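Local coordinates for putative monooxygenase (Fusobacterium nucleatum subsp. nucleatum, PDB 3MCS), which probably acts as a monooxygenase of the antibiotic biosynthesis monooxygenase family, at residues D12-K17 / E89-S94; A46-R51 / Q203-E208; P6-Y11 / A95-Q100. All coordinates share one frame; numbering follows the deposited sequence. Where two conformers were deposited one is given.

Contact 1: D12-K17 / E89-S94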
loop_
_atom_site.group_PDB
_atom_site.type_symbol
_atom_site.label_atom_id
_atom_site.label_comp_id
_atom_site.label_asym_id
_atom_site.label_seq_id
_atom_site.Cartn_x
_atom_site.Cartn_y
_atom_site.Cartn_z
ATOM N N ASP A 12 8.861 -1.591 4.617
ATOM C CA ASP A 12 9.157 -0.318 5.275
ATOM C C ASP A 12 10.504 -0.314 5.998
ATOM O O ASP A 12 10.994 -1.355 6.424
ATOM C CB ASP A 12 8.023 0.067 6.220
ATOM C CG ASP A 12 8.066 -0.649 7.544
ATOM O OD1 ASP A 12 8.858 -0.252 8.442
ATOM O OD2 ASP A 12 7.249 -1.565 7.708
ATOM N N PHE A 13 11.127 0.843 6.112
ATOM C CA PHE A 13 12.387 0.931 6.852
ATOM C C PHE A 13 12.710 2.362 7.194
ATOM O O PHE A 13 12.247 3.294 6.520
ATOM C CB PHE A 13 13.561 0.310 6.095
ATOM C CG PHE A 13 13.920 1.005 4.817
ATOM C CD1 PHE A 13 14.818 2.044 4.810
ATOM C CD2 PHE A 13 13.403 0.574 3.611
ATOM C CE1 PHE A 13 15.164 2.672 3.623
ATOM C CE2 PHE A 13 13.753 1.194 2.429
ATOM C CZ PHE A 13 14.628 2.243 2.441
ATOM N N GLU A 14 13.522 2.525 8.235
ATOM C CA GLU A 14 13.917 3.837 8.714
ATOM C C GLU A 14 15.086 4.361 7.881
ATOM O O GLU A 14 16.062 3.637 7.649
ATOM C CB GLU A 14 14.298 3.743 10.180
ATOM C CG GLU A 14 14.669 5.049 10.794
ATOM C CD GLU A 14 14.924 4.938 12.252
ATOM O OE1 GLU A 14 14.502 3.916 12.842
ATOM O OE2 GLU A 14 15.535 5.875 12.801
ATOM N N VAL A 15 14.999 5.617 7.441
ATOM C CA VAL A 15 16.048 6.214 6.607
ATOM C C VAL A 15 17.096 6.911 7.475
ATOM O O VAL A 15 16.762 7.618 8.414
ATOM C CB VAL A 15 15.450 7.217 5.567
ATOM C CG1 VAL A 15 16.509 7.737 4.630
ATOM C CG2 VAL A 15 14.349 6.567 4.748
ATOM N N LYS A 16 18.368 6.700 7.161
ATOM C CA LYS A 16 19.436 7.363 7.891
ATOM C C LYS A 16 19.274 8.893 7.876
ATOM O O LYS A 16 18.776 9.484 6.899
ATOM C CB LYS A 16 20.814 7.007 7.320
ATOM C CG LYS A 16 21.291 5.604 7.627
ATOM C CD LYS A 16 22.782 5.427 7.327
ATOM C CE LYS A 16 23.234 4.004 7.635
ATOM N NZ LYS A 16 24.697 3.801 7.402
ATOM N N LYS A 17 19.732 9.522 8.958
ATOM C CA LYS A 17 19.625 10.968 9.119
ATOM C C LYS A 17 20.002 11.789 7.871
ATOM O O LYS A 17 19.155 12.490 7.292
ATOM C CB LYS A 17 20.492 11.436 10.308
ATOM N N GLU A 89 18.695 2.959 8.357
ATOM C CA GLU A 89 19.185 2.961 9.722
ATOM C C GLU A 89 18.882 1.610 10.381
ATOM O O GLU A 89 19.746 0.969 10.962
ATOM C CB GLU A 89 18.550 4.108 10.521
ATOM C CG GLU A 89 19.166 4.332 11.916
ATOM C CD GLU A 89 20.635 4.803 11.890
ATOM O OE1 GLU A 89 20.985 5.673 11.066
ATOM O OE2 GLU A 89 21.426 4.335 12.738
ATOM N N GLY A 90 17.642 1.166 10.282
ATOM C CA GLY A 90 17.297 -0.103 10.895
ATOM C C GLY A 90 15.906 -0.550 10.527
ATOM O O GLY A 90 15.359 -0.095 9.508
ATOM N N ASN A 91 15.349 -1.426 11.377
ATOM C CA ASN A 91 14.016 -2.042 11.193
ATOM C C ASN A 91 13.981 -3.024 9.991
ATOM O O ASN A 91 14.212 -4.230 10.194
ATOM C CB ASN A 91 12.875 -0.991 11.133
ATOM C CG ASN A 91 12.592 -0.329 12.504
ATOM O OD1 ASN A 91 13.505 0.185 13.165
ATOM N ND2 ASN A 91 11.314 -0.333 12.922
ATOM N N LEU A 92 13.719 -2.489 8.780
ATOM C CA LEU A 92 13.667 -3.274 7.536
ATOM C C LEU A 92 12.544 -4.328 7.538
ATOM O O LEU A 92 12.797 -5.492 7.282
ATOM C CB LEU A 92 15.036 -3.928 7.289
ATOM C CG LEU A 92 16.241 -2.978 7.372
ATOM C CD1 LEU A 92 17.557 -3.731 7.567
ATOM C CD2 LEU A 92 16.283 -2.097 6.132
ATOM N N ASN A 93 11.314 -3.912 7.822
ATOM C CA ASN A 93 10.162 -4.813 7.883
ATOM C C ASN A 93 9.481 -5.020 6.558
ATOM O O ASN A 93 9.702 -4.262 5.605
ATOM C CB ASN A 93 9.097 -4.249 8.805
ATOM C CG ASN A 93 9.645 -3.844 10.111
ATOM O OD1 ASN A 93 10.787 -4.213 10.458
ATOM N ND2 ASN A 93 8.872 -3.044 10.851
ATOM N N SER A 94 8.611 -6.029 6.522
ATOM C CA SER A 94 7.884 -6.355 5.317
ATOM C C SER A 94 6.658 -7.169 5.644
ATOM O O SER A 94 6.757 -8.223 6.229
ATOM C CB SER A 94 8.765 -7.154 4.357
ATOM O OG SER A 94 8.943 -8.446 4.869
HETATM O O HOH W 1 5.912 -2.240 9.834
#

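Contact 2: A46-R51 / Q203-E208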
loop_
_atom_site.group_PDB
_atom_site.type_symbol
_atom_site.label_atom_id
_atom_site.label_comp_id
_atom_site.label_asym_id
_atom_site.label_seq_id
_atom_site.Cartn_x
_atom_site.Cartn_y
_atom_site.Cartn_z
ATOM N N ALA A 46 6.047 4.170 -3.978
ATOM C CA ALA A 46 6.979 4.614 -2.942
ATOM C C ALA A 46 6.447 5.871 -2.274
ATOM O O ALA A 46 6.104 6.830 -2.954
ATOM C CB ALA A 46 8.340 4.885 -3.543
ATOM N N ALA A 47 6.374 5.849 -0.949
ATOM C CA ALA A 47 5.914 6.976 -0.149
ATOM C C ALA A 47 6.814 7.126 1.070
ATOM O O ALA A 47 7.670 6.284 1.313
ATOM C CB ALA A 47 4.483 6.759 0.292
ATOM N N THR A 48 6.607 8.179 1.853
ATOM C CA THR A 48 7.426 8.443 3.021
ATOM C C THR A 48 6.574 8.961 4.173
ATOM O O THR A 48 5.634 9.714 3.951
ATOM C CB THR A 48 8.513 9.530 2.726
ATOM O OG1 THR A 48 9.253 9.210 1.552
ATOM C CG2 THR A 48 9.469 9.654 3.853
ATOM N N ASP A 49 6.933 8.558 5.392
ATOM C CA ASP A 49 6.344 9.067 6.628
ATOM C C ASP A 49 7.480 9.819 7.318
ATOM O O ASP A 49 8.467 9.222 7.704
ATOM C CB ASP A 49 5.826 7.922 7.492
ATOM C CG ASP A 49 5.088 8.386 8.734
ATOM O OD1 ASP A 49 4.939 9.602 8.958
ATOM O OD2 ASP A 49 4.645 7.511 9.504
ATOM N N GLU A 50 7.372 11.135 7.437
ATOM C CA GLU A 50 8.449 11.935 8.039
ATOM C C GLU A 50 8.265 12.302 9.522
ATOM O O GLU A 50 9.127 12.969 10.114
ATOM C CB GLU A 50 8.707 13.196 7.199
ATOM C CG GLU A 50 9.138 12.866 5.767
ATOM C CD GLU A 50 10.023 13.939 5.112
ATOM O OE1 GLU A 50 9.665 15.150 5.140
ATOM O OE2 GLU A 50 11.081 13.538 4.541
ATOM N N ARG A 51 7.178 11.840 10.131
ATOM C CA ARG A 51 6.939 12.082 11.542
ATOM C C ARG A 51 7.980 11.352 12.393
ATOM O O ARG A 51 8.310 10.215 12.109
ATOM C CB ARG A 51 5.553 11.598 11.927
ATOM C CG ARG A 51 4.419 12.369 11.282
ATOM C CD ARG A 51 3.080 11.762 11.663
ATOM N NE ARG A 51 2.926 10.402 11.127
ATOM C CZ ARG A 51 1.940 9.570 11.456
ATOM N NH1 ARG A 51 1.010 9.939 12.326
ATOM N NH2 ARG A 51 1.895 8.347 10.935
ATOM N N GLN A 203 3.569 10.916 2.369
ATOM C CA GLN A 203 4.133 11.836 1.417
ATOM C C GLN A 203 4.566 11.020 0.190
ATOM O O GLN A 203 5.488 10.225 0.251
ATOM C CB GLN A 203 5.316 12.528 2.126
ATOM C CG GLN A 203 6.104 13.616 1.403
ATOM C CD GLN A 203 7.259 14.157 2.281
ATOM O OE1 GLN A 203 8.428 13.939 1.987
ATOM N NE2 GLN A 203 6.920 14.821 3.374
ATOM N N VAL A 204 3.877 11.188 -0.924
ATOM C CA VAL A 204 4.204 10.449 -2.145
ATOM C C VAL A 204 5.621 10.729 -2.688
ATOM O O VAL A 204 6.048 11.856 -2.747
ATOM C CB VAL A 204 3.138 10.744 -3.232
ATOM C CG1 VAL A 204 3.586 10.271 -4.564
ATOM C CG2 VAL A 204 1.827 10.088 -2.861
ATOM N N LEU A 205 6.338 9.687 -3.098
ATOM C CA LEU A 205 7.702 9.820 -3.634
ATOM C C LEU A 205 7.735 9.492 -5.134
ATOM O O LEU A 205 8.112 10.321 -5.934
ATOM C CB LEU A 205 8.661 8.920 -2.865
ATOM C CG LEU A 205 10.127 9.329 -2.987
ATOM C CD1 LEU A 205 10.923 8.523 -1.983
ATOM C CD2 LEU A 205 10.683 9.182 -4.409
ATOM N N LYS A 206 7.357 8.273 -5.500
ATOM C CA LYS A 206 7.234 7.902 -6.901
ATOM C C LYS A 206 6.223 6.773 -7.028
ATOM O O LYS A 206 6.304 5.800 -6.288
ATOM C CB LYS A 206 8.581 7.492 -7.511
ATOM C CG LYS A 206 8.596 7.454 -9.055
ATOM C CD LYS A 206 8.488 8.868 -9.661
ATOM C CE LYS A 206 8.297 8.877 -11.210
ATOM N NZ LYS A 206 6.967 8.327 -11.702
ATOM N N ILE A 207 5.263 6.930 -7.942
ATOM C CA ILE A 207 4.246 5.924 -8.230
ATOM C C ILE A 207 4.173 5.624 -9.725
ATOM O O ILE A 207 4.092 6.536 -10.550
ATOM C CB ILE A 207 2.833 6.390 -7.822
ATOM C CG1 ILE A 207 2.729 6.591 -6.324
ATOM C CG2 ILE A 207 1.786 5.375 -8.280
ATOM C CD1 ILE A 207 1.418 7.115 -5.919
ATOM N N GLU A 208 4.177 4.339 -10.054
ATOM C CA GLU A 208 3.978 3.840 -11.430
ATOM C C GLU A 208 3.131 2.565 -11.349
ATOM O O GLU A 208 3.379 1.689 -10.513
ATOM C CB GLU A 208 5.300 3.539 -12.147
ATOM C CG GLU A 208 6.110 4.761 -12.532
ATOM C CD GLU A 208 5.450 5.603 -13.606
ATOM O OE1 GLU A 208 4.577 5.076 -14.338
ATOM O OE2 GLU A 208 5.811 6.801 -13.709
#

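Contact 3: P6-Y11 / A95-Q100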
loop_
_atom_site.group_PDB
_atom_site.type_symbol
_atom_site.label_atom_id
_atom_site.label_comp_id
_atom_site.label_asym_id
_atom_site.label_seq_id
_atom_site.Cartn_x
_atom_site.Cartn_y
_atom_site.Cartn_z
ATOM N N PRO A 6 -2.693 -12.798 -6.615
ATOM C CA PRO A 6 -1.808 -11.632 -6.649
ATOM C C PRO A 6 -0.900 -11.516 -5.414
ATOM O O PRO A 6 -1.309 -11.816 -4.305
ATOM C CB PRO A 6 -2.783 -10.453 -6.718
ATOM C CG PRO A 6 -4.065 -10.969 -6.156
ATOM C CD PRO A 6 -4.111 -12.419 -6.488
ATOM N N ILE A 7 0.336 -11.091 -5.635
ATOM C CA ILE A 7 1.290 -10.908 -4.552
ATOM C C ILE A 7 1.378 -9.437 -4.209
ATOM O O ILE A 7 1.746 -8.651 -5.041
ATOM C CB ILE A 7 2.712 -11.419 -4.904
ATOM C CG1 ILE A 7 2.670 -12.864 -5.458
ATOM C CG2 ILE A 7 3.586 -11.347 -3.683
ATOM C CD1 ILE A 7 2.020 -13.893 -4.534
ATOM N N LEU A 8 1.021 -9.099 -2.972
ATOM C CA LEU A 8 1.054 -7.743 -2.427
ATOM C C LEU A 8 1.942 -7.724 -1.182
ATOM O O LEU A 8 1.591 -8.344 -0.140
ATOM C CB LEU A 8 -0.343 -7.304 -2.036
ATOM C CG LEU A 8 -0.482 -5.923 -1.385
ATOM C CD1 LEU A 8 0.111 -4.861 -2.270
ATOM C CD2 LEU A 8 -1.946 -5.623 -1.114
ATOM N N ASN A 9 3.082 -7.035 -1.310
ATOM C CA ASN A 9 4.064 -6.895 -0.247
ATOM C C ASN A 9 4.274 -5.410 0.059
ATOM O O ASN A 9 4.373 -4.595 -0.854
ATOM C CB ASN A 9 5.394 -7.539 -0.661
ATOM C CG ASN A 9 5.300 -9.051 -0.825
ATOM O OD1 ASN A 9 4.417 -9.714 -0.245
ATOM N ND2 ASN A 9 6.237 -9.615 -1.601
ATOM N N VAL A 10 4.318 -5.066 1.340
ATOM C CA VAL A 10 4.529 -3.700 1.781
ATOM C C VAL A 10 5.804 -3.690 2.587
ATOM O O VAL A 10 5.863 -4.295 3.642
ATOM C CB VAL A 10 3.388 -3.215 2.653
ATOM C CG1 VAL A 10 3.703 -1.854 3.198
ATOM C CG2 VAL A 10 2.089 -3.190 1.865
ATOM N N TYR A 11 6.832 -3.035 2.065
ATOM C CA TYR A 11 8.139 -2.952 2.710
ATOM C C TYR A 11 8.332 -1.603 3.399
ATOM O O TYR A 11 8.010 -0.573 2.821
ATOM C CB TYR A 11 9.230 -3.101 1.666
ATOM C CG TYR A 11 9.133 -4.375 0.894
ATOM C CD1 TYR A 11 9.684 -5.545 1.389
ATOM C CD2 TYR A 11 8.504 -4.417 -0.352
ATOM C CE1 TYR A 11 9.594 -6.734 0.678
ATOM C CE2 TYR A 11 8.420 -5.600 -1.067
ATOM C CZ TYR A 11 8.961 -6.750 -0.541
ATOM O OH TYR A 11 8.872 -7.928 -1.225
ATOM N N ALA A 95 5.511 -6.668 5.250
ATOM C CA ALA A 95 4.266 -7.362 5.414
ATOM C C ALA A 95 3.897 -8.067 4.089
ATOM O O ALA A 95 3.938 -7.437 3.036
ATOM C CB ALA A 95 3.191 -6.368 5.790
ATOM N N GLU A 96 3.554 -9.356 4.148
ATOM C CA GLU A 96 3.074 -10.092 2.984
ATOM C C GLU A 96 1.574 -10.207 3.148
ATOM O O GLU A 96 1.119 -10.687 4.170
ATOM C CB GLU A 96 3.691 -11.483 2.890
ATOM C CG GLU A 96 5.211 -11.518 2.732
ATOM C CD GLU A 96 5.729 -12.891 2.339
ATOM O OE1 GLU A 96 4.965 -13.689 1.734
ATOM O OE2 GLU A 96 6.909 -13.169 2.610
ATOM N N ILE A 97 0.795 -9.823 2.138
ATOM C CA ILE A 97 -0.672 -9.725 2.308
ATOM C C ILE A 97 -1.573 -10.573 1.410
ATOM O O ILE A 97 -1.416 -10.590 0.208
ATOM C CB ILE A 97 -1.071 -8.249 2.091
ATOM C CG1 ILE A 97 -0.187 -7.346 2.964
ATOM C CG2 ILE A 97 -2.538 -8.039 2.391
ATOM C CD1 ILE A 97 -0.350 -5.900 2.704
ATOM N N ASP A 98 -2.526 -11.286 1.996
ATOM C CA ASP A 98 -3.500 -12.035 1.203
ATOM C C ASP A 98 -4.477 -10.983 0.727
ATOM O O ASP A 98 -5.232 -10.420 1.536
ATOM C CB ASP A 98 -4.222 -13.122 2.013
ATOM C CG ASP A 98 -3.408 -14.422 2.166
ATOM O OD1 ASP A 98 -2.512 -14.738 1.330
ATOM O OD2 ASP A 98 -3.702 -15.172 3.124
ATOM N N VAL A 99 -4.462 -10.695 -0.574
ATOM C CA VAL A 99 -5.314 -9.640 -1.123
ATOM C C VAL A 99 -6.789 -10.026 -1.107
ATOM O O VAL A 99 -7.138 -11.111 -1.576
ATOM C CB VAL A 99 -4.920 -9.311 -2.562
ATOM C CG1 VAL A 99 -5.791 -8.170 -3.098
ATOM C CG2 VAL A 99 -3.471 -8.942 -2.612
ATOM N N GLN A 100 -7.639 -9.170 -0.539
ATOM C CA GLN A 100 -9.095 -9.424 -0.513
ATOM C C GLN A 100 -9.732 -8.635 -1.627
ATOM O O GLN A 100 -10.563 -9.168 -2.374
ATOM C CB GLN A 100 -9.711 -9.033 0.814
ATOM C CG GLN A 100 -9.292 -9.943 1.946
ATOM C CD GLN A 100 -9.951 -11.324 1.908
ATOM O OE1 GLN A 100 -11.021 -11.516 1.312
ATOM N NE2 GLN A 100 -9.323 -12.283 2.571
HETATM O O HOH W 2 -3.149 -12.338 -2.618
#

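Contact 1: D12-K17 / E89-S94
Asp12 places CG in the crowded position between the backbone N and the carbonyl carbon (chi1 80°). Asn93 has CG anti to its carbonyl carbon. The torsions of Asp12 and Asn93 set the carboxylate obliquely across the amide, with the two planes 85° apart. A water joins the groups. It donates to Asp12 OD2 at 2.6 Å and accepts from Asn93 ND2 at 3.2 Å. Beneath them the backbones form an antiparallel hydrogen-bonded pair. Asp12 N donates to Asn93 O at 3.0 Å, and the return bond from Asn93 N to Asp12 O is weak. Strand 7-15 here meets the start of strand 91-104, the first-to-fourth strand pairing of a ferredoxin-like half. The chain turns a corner at Gly90, and just before it Glu89 N donates to Glu14 O at 2.8 Å. Phe13 shares the crowded torsion (chi1 65°). Its ring leads away from 89-94, so Leu92 CD2 meets mainly Phe13 CB, at 3.6 Å. The side chains of Glu14 and Glu89 run side by side. Lys16 crosses Glu89 at about a right angle, its CG 3.5 Å from Glu89 OE1. Lys16 NZ stays 5.5 Å from Glu89 OE1, so any attraction acts at a distance.

Contact 2: A46-R51 / Q203-E208
Ala46 sits at the closely bonded end of this antiparallel pairing, opposite a classic beta bulge. Both Leu205 and Lys206 face it. Its carbonyl oxygen is gripped twice: Leu205 N reaches Ala46 O at 2.9 Å, and Lys206 N reaches Ala46 O at 3.2 Å. Both donors lie above the carbonyl plane. Ala46 N donates in turn to Lys206 O at 2.8 Å, nearly along the C=O axis. The extra residue is accommodated by the bent backbone of Leu205 (phi -111°, psi -60°). Leu205 CB lies against Ala46 O, and its CD1 lies near Thr48 OG1. Helix 20-37 covers this side: Thr27 touches Ala46, and Tyr23 touches Leu205 and hydrogen-bonds Thr48 OG1 through its hydroxyl.

Past the bulge, Thr48 and Gln203 make a regular hydrogen-bonded pair. Thr48 N donates to Gln203 O at 2.8 Å, on a lone pair, and Gln203 N donates to Thr48 O at 2.9 Å.

The far end is looser and solvent-exposed. The extended side chain of Gln203 offers NE2 to Glu50 OE1 in a weak bond of 3.3 Å, with amide and carboxylate planes 70° apart. Nearby, Arg51 grips Asp49 side-on with NE and NH2, and Arg51 NE stands 3.1 Å from Asp49 OD1. At the other end Lys206 NZ forms a salt bridge with Glu208.

Strand 41-49 is thus joined to strand 194-209, probably of the other ferredoxin-like half, mainly by backbone bonds, so the join probably depends little on the weak bond between Gln203 and Glu50.

Contact 3: P6-Y11 / A95-Q100
Strands 7-11 and 95-99 run antiparallel at 149°, their axes approaching to 4.9 Å. Val10 and Ala95 form a hydrogen-bonded pair: Val10 N donates to Ala95 O at 2.9 Å, and Ala95 N returns a bond to Val10 O, both in the carbonyl planes. Ile97 N donates to Leu8 O at 2.8 Å, almost exactly along the C=O axis. Further on, a water bridges the strands, donating a hydrogen bond to Pro6 O and accepting one from Val99 N at 2.9 Å.

Leu8, Val10, Ala95 and Ile97 share one face of the sheet. Ile97 keeps CG1 anti to its carbonyl carbon (chi1 -51°), and CD1 reaches both neighbours. It meets Val10 CG2 at 3.7 Å and lies against Leu8 CG at 4.1 Å. Leu8 and Ile97 run side by side, pointing the same way. Leu8 crosses Val99 at about a right angle, with Leu8 CB 3.6 Å from Val99 CG2. The ring of Pro6 rests obliquely on Val99, its CG 4.0 Å from Val99 CB. Tyr215 touches both Pro6 and Val99, and Tyr151 of the second family half touches Leu8.

On the other face Asn9 and Glu96 lie alongside each other, and Phe68 of helix 65-73 touches Asn9. This pairing joins the first strand to the fourth, the edge strand of a ferredoxin-like half, and the meeting of Leu8 with Tyr151 is consistent with the dimeric alpha-beta barrel fold.

How the contacts relate
Contacts 1 and 3 are successive parts of one pairing, strand 7-15 with strand 91-104. Their centres lie 19 Å apart; Ser94 CB packs 3.5 Å from Tyr11 CD1. Contact 3 is buried, contact 1 at the surface. Contact 2 joins strands 41-49 and 194-209. Its centre is 14 Å from contact 1's and 18 Å from contact 3's. Along the chain it interleaves with both, while both segments of contact 1 fall between those of contact 3. Strand 55-62 links strands 7-15 and 41-49. Contacts 1 and 3 pair the first and fourth strands of what is probably the first ferredoxin-like half. Contact 2 is one place where it meets the second, consistent with a barrel built within one chain.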